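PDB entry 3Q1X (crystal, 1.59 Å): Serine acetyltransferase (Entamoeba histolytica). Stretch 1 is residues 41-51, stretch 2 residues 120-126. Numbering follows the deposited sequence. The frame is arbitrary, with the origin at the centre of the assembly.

Stretch 1 41-51: LRKIFFPDFFM
Stretch 2 120-126: LSLIIRC

The contact pairs the end of one helix, and the turn that follows it, with the flank of a second helix. Stretch 1 is helical through Phe-45, closing with the bonds Phe-45 N to Leu-41 O (2.9 Å) and Phe-46 N to Arg-42 O (3.0 Å). Phe-46 then leaves the helical region (phi/psi -135/65), and the chain re-coils weakly from Pro-47 to Phe-50, with Phe-49 N on Phe-46 O at 3.1 Å and Met-51 N on Pro-47 O at 2.8 Å. Stretch 2 is helical, with phi/psi near -60/-40 from Leu-120 to Arg-125, Ile-124 N bonded to Leu-120 O at 2.9 Å and Arg-125 N to Ser-121 O at 3.0 Å. The register is set by Phe-49 and Arg-125, whose CA atoms lie 6.7 Å apart.

The central bump is Ile-124. Its CA-to-CB bond points toward stretch 1, and its chi1 of -65° (m) and chi2 of 173° (t) extend CD1 while leaving CG2 free as a second knob. The hollow that receives it is lined by three phenylalanines, all with chi1 in m and chi2 between -74° and -83°. Ile-124 CD1 sits over one face of the Phe-49 ring, 4.0 Å from its centroid and 28° off the normal, a CH-pi contact in which Phe-49 CE2 comes within 3.6 Å of Ile-124 CD1. Ile-124 CG2 meets Phe-46 CB at 3.9 Å and Phe-50 CE2 at 3.6 Å. Both arms touch Phe-46 and Phe-49, and the branching broadens the knob. Together the stretches bury 385 Å², and Ile-124 has the largest share of any residue, followed by Phe-49.

The Phe-49 ring also reaches Ser-121, one turn before Arg-125. Ser-121 CB approaches Phe-49 CE1 obliquely at 3.5 Å, while Ser-121 OG stays 4.8 Å from Phe-49 CE1. Phe-50 points sideways from its CA, but its ring swings inward, bringing CZ to 3.4 Å from Ile-124 O, with that oxygen at the ring edge, near its plane.

Arg-125 supplies the polar clasp. Its CA-to-CB bond points away from stretch 1, yet three successive m torsions (-74°, -78°, -59°) fold the chain back, so that Arg-125 CD passes Phe-49 CB at 4.1 Å and Arg-125 NH1 donates to Phe-49 O at 2.9 Å, with an N-H...O angle of 140°. The carbonyl lies at the guanidinium edge, near its plane, as suits an N-H donor. The same NH1 lies 3.6 Å from Phe-50 CD1. Arginine fits here because its long methylene chain can pack against an aromatic residue before its charged end reaches the backbone oxygen.

The CA-to-CB bond of Arg-42, farther back on the first helix, points toward stretch 2; with chi angles of -65°, -147°, -67° and -158°, its NH1 lies 3.6 Å from Arg-125 O. The rule is compact: one branched aliphatic knob in an aromatic hollow, and one folded arginine fastening the turn.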

ATOM      1  N   LEU A  41      -3.819 -10.416 -17.690  1.00 20.83           N
ATOM      2  CA  LEU A  41      -5.096  -9.815 -18.060  1.00 20.96           C
ATOM      3  C   LEU A  41      -4.916  -8.470 -18.766  1.00 21.16           C
ATOM      4  O   LEU A  41      -5.706  -8.122 -19.652  1.00 21.24           O
ATOM      5  CB  LEU A  41      -6.023  -9.681 -16.852  1.00 20.74           C
ATOM      6  CG  LEU A  41      -6.655 -10.950 -16.271  1.00 20.98           C
ATOM      7  CD1 LEU A  41      -7.182 -10.696 -14.870  1.00 19.89           C
ATOM      8  CD2 LEU A  41      -7.768 -11.470 -17.174  1.00 20.91           C
ATOM      9  N   ARG A  42      -3.873  -7.734 -18.379  1.00 21.47           N
ATOM     10  CA  ARG A  42      -3.503  -6.486 -19.066  1.00 22.16           C
ATOM     11  C   ARG A  42      -3.242  -6.736 -20.564  1.00 22.07           C
ATOM     12  O   ARG A  42      -3.745  -6.002 -21.415  1.00 22.35           O
ATOM     13  CB  ARG A  42      -2.315  -5.779 -18.369  1.00 21.98           C
ATOM     14  CG  ARG A  42      -2.645  -5.278 -16.938  1.00 24.09           C
ATOM     15  CD  ARG A  42      -1.960  -3.988 -16.444  1.00 27.27           C
ATOM     16  NE  ARG A  42      -0.519  -4.096 -16.251  1.00 25.76           N
ATOM     17  CZ  ARG A  42       0.245  -3.321 -15.468  1.00 23.63           C
ATOM     18  NH1 ARG A  42      -0.249  -2.355 -14.687  1.00 22.30           N
ATOM     19  NH2 ARG A  42       1.543  -3.540 -15.446  1.00 23.44           N
ATOM     20  N   LYS A  43      -2.488  -7.793 -20.870  1.00 22.53           N
ATOM     21  CA  LYS A  43      -2.137  -8.149 -22.250  1.00 23.54           C
ATOM     22  C   LYS A  43      -3.350  -8.622 -23.039  1.00 23.48           C
ATOM     23  O   LYS A  43      -3.523  -8.261 -24.210  1.00 23.44           O
ATOM     24  CB  LYS A  43      -1.040  -9.222 -22.278  1.00 23.69           C
ATOM     25  CG  LYS A  43       0.335  -8.688 -21.902  1.00 25.19           C
ATOM     26  CD  LYS A  43       1.432  -9.729 -22.053  1.00 27.16           C
ATOM     27  CE  LYS A  43       2.797  -9.057 -22.008  1.00 30.61           C
ATOM     28  NZ  LYS A  43       3.886  -9.998 -21.646  1.00 32.08           N
ATOM     29  N   ILE A  44      -4.188  -9.421 -22.382  1.00 23.44           N
ATOM     30  CA  ILE A  44      -5.382 -10.009 -22.990  1.00 23.38           C
ATOM     31  C   ILE A  44      -6.430  -8.957 -23.360  1.00 23.26           C
ATOM     32  O   ILE A  44      -6.958  -8.958 -24.477  1.00 23.59           O
ATOM     33  CB  ILE A  44      -6.004 -11.066 -22.039  1.00 23.56           C
ATOM     34  CG1 ILE A  44      -5.011 -12.218 -21.793  1.00 23.34           C
ATOM     35  CG2 ILE A  44      -7.341 -11.576 -22.582  1.00 23.50           C
ATOM     36  CD1 ILE A  44      -5.362 -13.121 -20.611  1.00 23.82           C
ATOM     37  N   PHE A  45      -6.731  -8.067 -22.416  1.00 22.63           N
ATOM     38  CA  PHE A  45      -7.764  -7.049 -22.614  1.00 22.08           C
ATOM     39  C   PHE A  45      -7.304  -5.808 -23.367  1.00 22.24           C
ATOM     40  O   PHE A  45      -8.085  -5.234 -24.120  1.00 22.55           O
ATOM     41  CB  PHE A  45      -8.386  -6.629 -21.278  1.00 21.58           C
ATOM     42  CG  PHE A  45      -9.267  -7.675 -20.650  1.00 20.67           C
ATOM     43  CD1 PHE A  45     -10.216  -8.368 -21.403  1.00 19.06           C
ATOM     44  CD2 PHE A  45      -9.169  -7.942 -19.288  1.00 19.84           C
ATOM     45  CE1 PHE A  45     -11.035  -9.335 -20.805  1.00 19.35           C
ATOM     46  CE2 PHE A  45      -9.990  -8.890 -18.679  1.00 19.53           C
ATOM     47  CZ  PHE A  45     -10.924  -9.590 -19.438  1.00 17.98           C
ATOM     48  N   PHE A  46      -6.059  -5.389 -23.144  1.00 22.60           N
ATOM     49  CA  PHE A  46      -5.523  -4.179 -23.781  1.00 23.02           C
ATOM     50  C   PHE A  46      -4.109  -4.382 -24.336  1.00 22.88           C
ATOM     51  O   PHE A  46      -3.151  -3.744 -23.871  1.00 22.94           O
ATOM     52  CB  PHE A  46      -5.583  -2.999 -22.795  1.00 23.69           C
ATOM     53  CG  PHE A  46      -6.944  -2.793 -22.188  1.00 23.38           C
ATOM     54  CD1 PHE A  46      -7.951  -2.157 -22.907  1.00 24.27           C
ATOM     55  CD2 PHE A  46      -7.229  -3.263 -20.908  1.00 23.93           C
ATOM     56  CE1 PHE A  46      -9.218  -1.983 -22.360  1.00 24.70           C
ATOM     57  CE2 PHE A  46      -8.495  -3.092 -20.348  1.00 24.24           C
ATOM     58  CZ  PHE A  46      -9.492  -2.452 -21.074  1.00 25.77           C
ATOM     59  N   PRO A  47      -3.972  -5.271 -25.347  1.00 22.70           N
ATOM     60  CA  PRO A  47      -2.652  -5.637 -25.871  1.00 22.52           C
ATOM     61  C   PRO A  47      -1.814  -4.474 -26.419  1.00 22.34           C
ATOM     62  O   PRO A  47      -0.596  -4.535 -26.342  1.00 22.68           O
ATOM     63  CB  PRO A  47      -2.979  -6.621 -26.998  1.00 22.58           C
ATOM     64  CG  PRO A  47      -4.417  -6.390 -27.325  1.00 22.89           C
ATOM     65  CD  PRO A  47      -5.048  -6.010 -26.033  1.00 22.47           C
ATOM     66  N   ASP A  48      -2.456  -3.440 -26.958  1.00 22.08           N
ATOM     67  CA  ASP A  48      -1.741  -2.277 -27.520  1.00 22.22           C
ATOM     68  C   ASP A  48      -0.875  -1.566 -26.491  1.00 22.32           C
ATOM     69  O   ASP A  48       0.078  -0.861 -26.834  1.00 22.21           O
ATOM     70  CB  ASP A  48      -2.722  -1.255 -28.092  1.00 22.38           C
ATOM     71  CG  ASP A  48      -3.229  -1.625 -29.467  1.00 22.64           C
ATOM     72  OD1 ASP A  48      -2.686  -2.565 -30.087  1.00 22.54           O
ATOM     73  OD2 ASP A  48      -4.170  -0.958 -29.923  1.00 23.03           O
ATOM     74  N   PHE A  49      -1.222  -1.748 -25.225  1.00 22.35           N
ATOM     75  CA  PHE A  49      -0.595  -0.981 -24.162  1.00 22.85           C
ATOM     76  C   PHE A  49       0.417  -1.798 -23.390  1.00 23.53           C
ATOM     77  O   PHE A  49       1.192  -1.248 -22.611  1.00 23.30           O
ATOM     78  CB  PHE A  49      -1.674  -0.408 -23.240  1.00 22.60           C
ATOM     79  CG  PHE A  49      -2.687   0.419 -23.969  1.00 22.22           C
ATOM     80  CD1 PHE A  49      -2.431   1.754 -24.259  1.00 22.70           C
ATOM     81  CD2 PHE A  49      -3.892  -0.142 -24.395  1.00 23.08           C
ATOM     82  CE1 PHE A  49      -3.360   2.517 -24.950  1.00 22.96           C
ATOM     83  CE2 PHE A  49      -4.823   0.619 -25.089  1.00 23.63           C
ATOM     84  CZ  PHE A  49      -4.561   1.950 -25.362  1.00 23.45           C
ATOM     85  N   PHE A  50       0.416  -3.108 -23.625  1.00 24.80           N
ATOM     86  CA  PHE A  50       1.265  -4.018 -22.868  1.00 26.10           C
ATOM     87  C   PHE A  50       2.037  -5.010 -23.725  1.00 27.75           C
ATOM     88  O   PHE A  50       2.799  -5.819 -23.192  1.00 28.24           O
ATOM     89  CB  PHE A  50       0.445  -4.708 -21.776  1.00 25.72           C
ATOM     90  CG  PHE A  50      -0.168  -3.744 -20.814  1.00 24.30           C
ATOM     91  CD1 PHE A  50       0.627  -3.102 -19.865  1.00 24.18           C
ATOM     92  CD2 PHE A  50      -1.518  -3.428 -20.889  1.00 23.90           C
ATOM     93  CE1 PHE A  50       0.076  -2.185 -18.977  1.00 24.15           C
ATOM     94  CE2 PHE A  50      -2.080  -2.514 -20.003  1.00 23.13           C
ATOM     95  CZ  PHE A  50      -1.276  -1.893 -19.046  1.00 23.39           C
ATOM     96  N   MET A  51       1.842  -4.935 -25.045  1.00 29.68           N
ATOM     97  CA  MET A  51       2.640  -5.711 -26.010  1.00 31.29           C
ATOM     98  C   MET A  51       3.274  -4.820 -27.084  1.00 32.00           C
ATOM     99  O   MET A  51       2.723  -3.774 -27.445  1.00 32.04           O
ATOM    100  CB  MET A  51       1.783  -6.776 -26.726  1.00 31.67           C
ATOM    101  CG  MET A  51       0.756  -7.532 -25.882  1.00 33.02           C
ATOM    102  SD  MET A  51       0.040  -8.934 -26.784  1.00 35.99           S
ATOM    103  CE  MET A  51       1.432 -10.055 -26.719  1.00 35.82           C
ATOM    104  N   LEU A 120      -7.420   7.746 -22.178  1.00 18.44           N
ATOM    105  CA  LEU A 120      -7.622   6.386 -21.670  1.00 18.35           C
ATOM    106  C   LEU A 120      -6.310   5.631 -21.511  1.00 18.18           C
ATOM    107  O   LEU A 120      -6.168   4.844 -20.582  1.00 17.93           O
ATOM    108  CB  LEU A 120      -8.602   5.584 -22.544  1.00 19.16           C
ATOM    109  CG  LEU A 120     -10.041   6.108 -22.645  1.00 19.19           C
ATOM    110  CD1 LEU A 120     -10.969   5.058 -23.204  1.00 18.02           C
ATOM    111  CD2 LEU A 120     -10.568   6.559 -21.297  1.00 19.09           C
ATOM    112  N   SER A 121      -5.359   5.891 -22.409  1.00 17.98           N
ATOM    113  CA  SER A 121      -4.066   5.208 -22.373  1.00 18.08           C
ATOM    114  C   SER A 121      -3.376   5.255 -21.006  1.00 17.95           C
ATOM    115  O   SER A 121      -2.787   4.265 -20.609  1.00 18.62           O
ATOM    116  CB  SER A 121      -3.113   5.676 -23.489  1.00 18.28           C
ATOM    117  OG  SER A 121      -2.589   6.960 -23.250  1.00 18.56           O
ATOM    118  N   LEU A 122      -3.447   6.387 -20.293  1.00 17.38           N
ATOM    119  CA  LEU A 122      -2.780   6.505 -18.981  1.00 17.31           C
ATOM    120  C   LEU A 122      -3.524   5.753 -17.878  1.00 17.21           C
ATOM    121  O   LEU A 122      -2.909   5.211 -16.946  1.00 16.93           O
ATOM    122  CB  LEU A 122      -2.602   7.972 -18.571  1.00 17.08           C
ATOM    123  CG  LEU A 122      -1.620   8.149 -17.405  1.00 17.72           C
ATOM    124  CD1 LEU A 122      -0.215   7.658 -17.802  1.00 18.39           C
ATOM    125  CD2 LEU A 122      -1.586   9.586 -16.961  1.00 18.48           C
ATOM    126  N   ILE A 123      -4.851   5.729 -17.991  1.00 17.31           N
ATOM    127  CA  ILE A 123      -5.698   4.982 -17.073  1.00 17.70           C
ATOM    128  C   ILE A 123      -5.424   3.491 -17.195  1.00 17.78           C
ATOM    129  O   ILE A 123      -5.209   2.799 -16.190  1.00 18.36           O
ATOM    130  CB  ILE A 123      -7.198   5.307 -17.309  1.00 17.70           C
ATOM    131  CG1 ILE A 123      -7.409   6.828 -17.279  1.00 18.22           C
ATOM    132  CG2 ILE A 123      -8.065   4.611 -16.262  1.00 16.96           C
ATOM    133  CD1 ILE A 123      -8.852   7.282 -17.515  1.00 19.74           C
ATOM    134  N   ILE A 124      -5.399   3.025 -18.441  1.00 18.09           N
ATOM    135  CA  ILE A 124      -5.059   1.655 -18.784  1.00 17.67           C
ATOM    136  C   ILE A 124      -3.675   1.276 -18.271  1.00 17.89           C
ATOM    137  O   ILE A 124      -3.506   0.222 -17.676  1.00 18.10           O
ATOM    138  CB  ILE A 124      -5.143   1.434 -20.308  1.00 17.44           C
ATOM    139  CG1 ILE A 124      -6.602   1.616 -20.757  1.00 16.71           C
ATOM    140  CG2 ILE A 124      -4.529   0.075 -20.693  1.00 18.28           C
ATOM    141  CD1 ILE A 124      -6.842   1.591 -22.249  1.00 17.55           C
ATOM    142  N   ARG A 125      -2.702   2.153 -18.489  1.00 17.53           N
ATOM    143  CA  ARG A 125      -1.322   1.841 -18.154  1.00 17.35           C
ATOM    144  C   ARG A 125      -1.051   1.795 -16.657  1.00 17.29           C
ATOM    145  O   ARG A 125      -0.285   0.956 -16.203  1.00 17.12           O
ATOM    146  CB  ARG A 125      -0.372   2.839 -18.818  1.00 17.13           C
ATOM    147  CG  ARG A 125      -0.197   2.633 -20.313  1.00 18.42           C
ATOM    148  CD  ARG A 125       0.750   1.489 -20.606  1.00 18.19           C
ATOM    149  NE  ARG A 125       2.064   1.726 -20.018  1.00 18.78           N
ATOM    150  CZ  ARG A 125       3.042   0.829 -19.961  1.00 20.38           C
ATOM    151  NH1 ARG A 125       2.860  -0.402 -20.437  1.00 21.03           N
ATOM    152  NH2 ARG A 125       4.203   1.165 -19.410  1.00 19.95           N
ATOM    153  N   CYS A 126      -1.666   2.686 -15.878  1.00 17.13           N
ATOM    154  CA  CYS A 126      -1.189   2.858 -14.500  1.00 17.25           C
ATOM    155  C   CYS A 126      -2.188   3.324 -13.446  1.00 16.95           C
ATOM    156  O   CYS A 126      -1.791   3.515 -12.308  1.00 17.50           O
ATOM    157  CB  CYS A 126       0.012   3.810 -14.483  1.00 17.80           C
ATOM    158  SG  CYS A 126      -0.451   5.539 -14.640  1.00 18.89           S
TER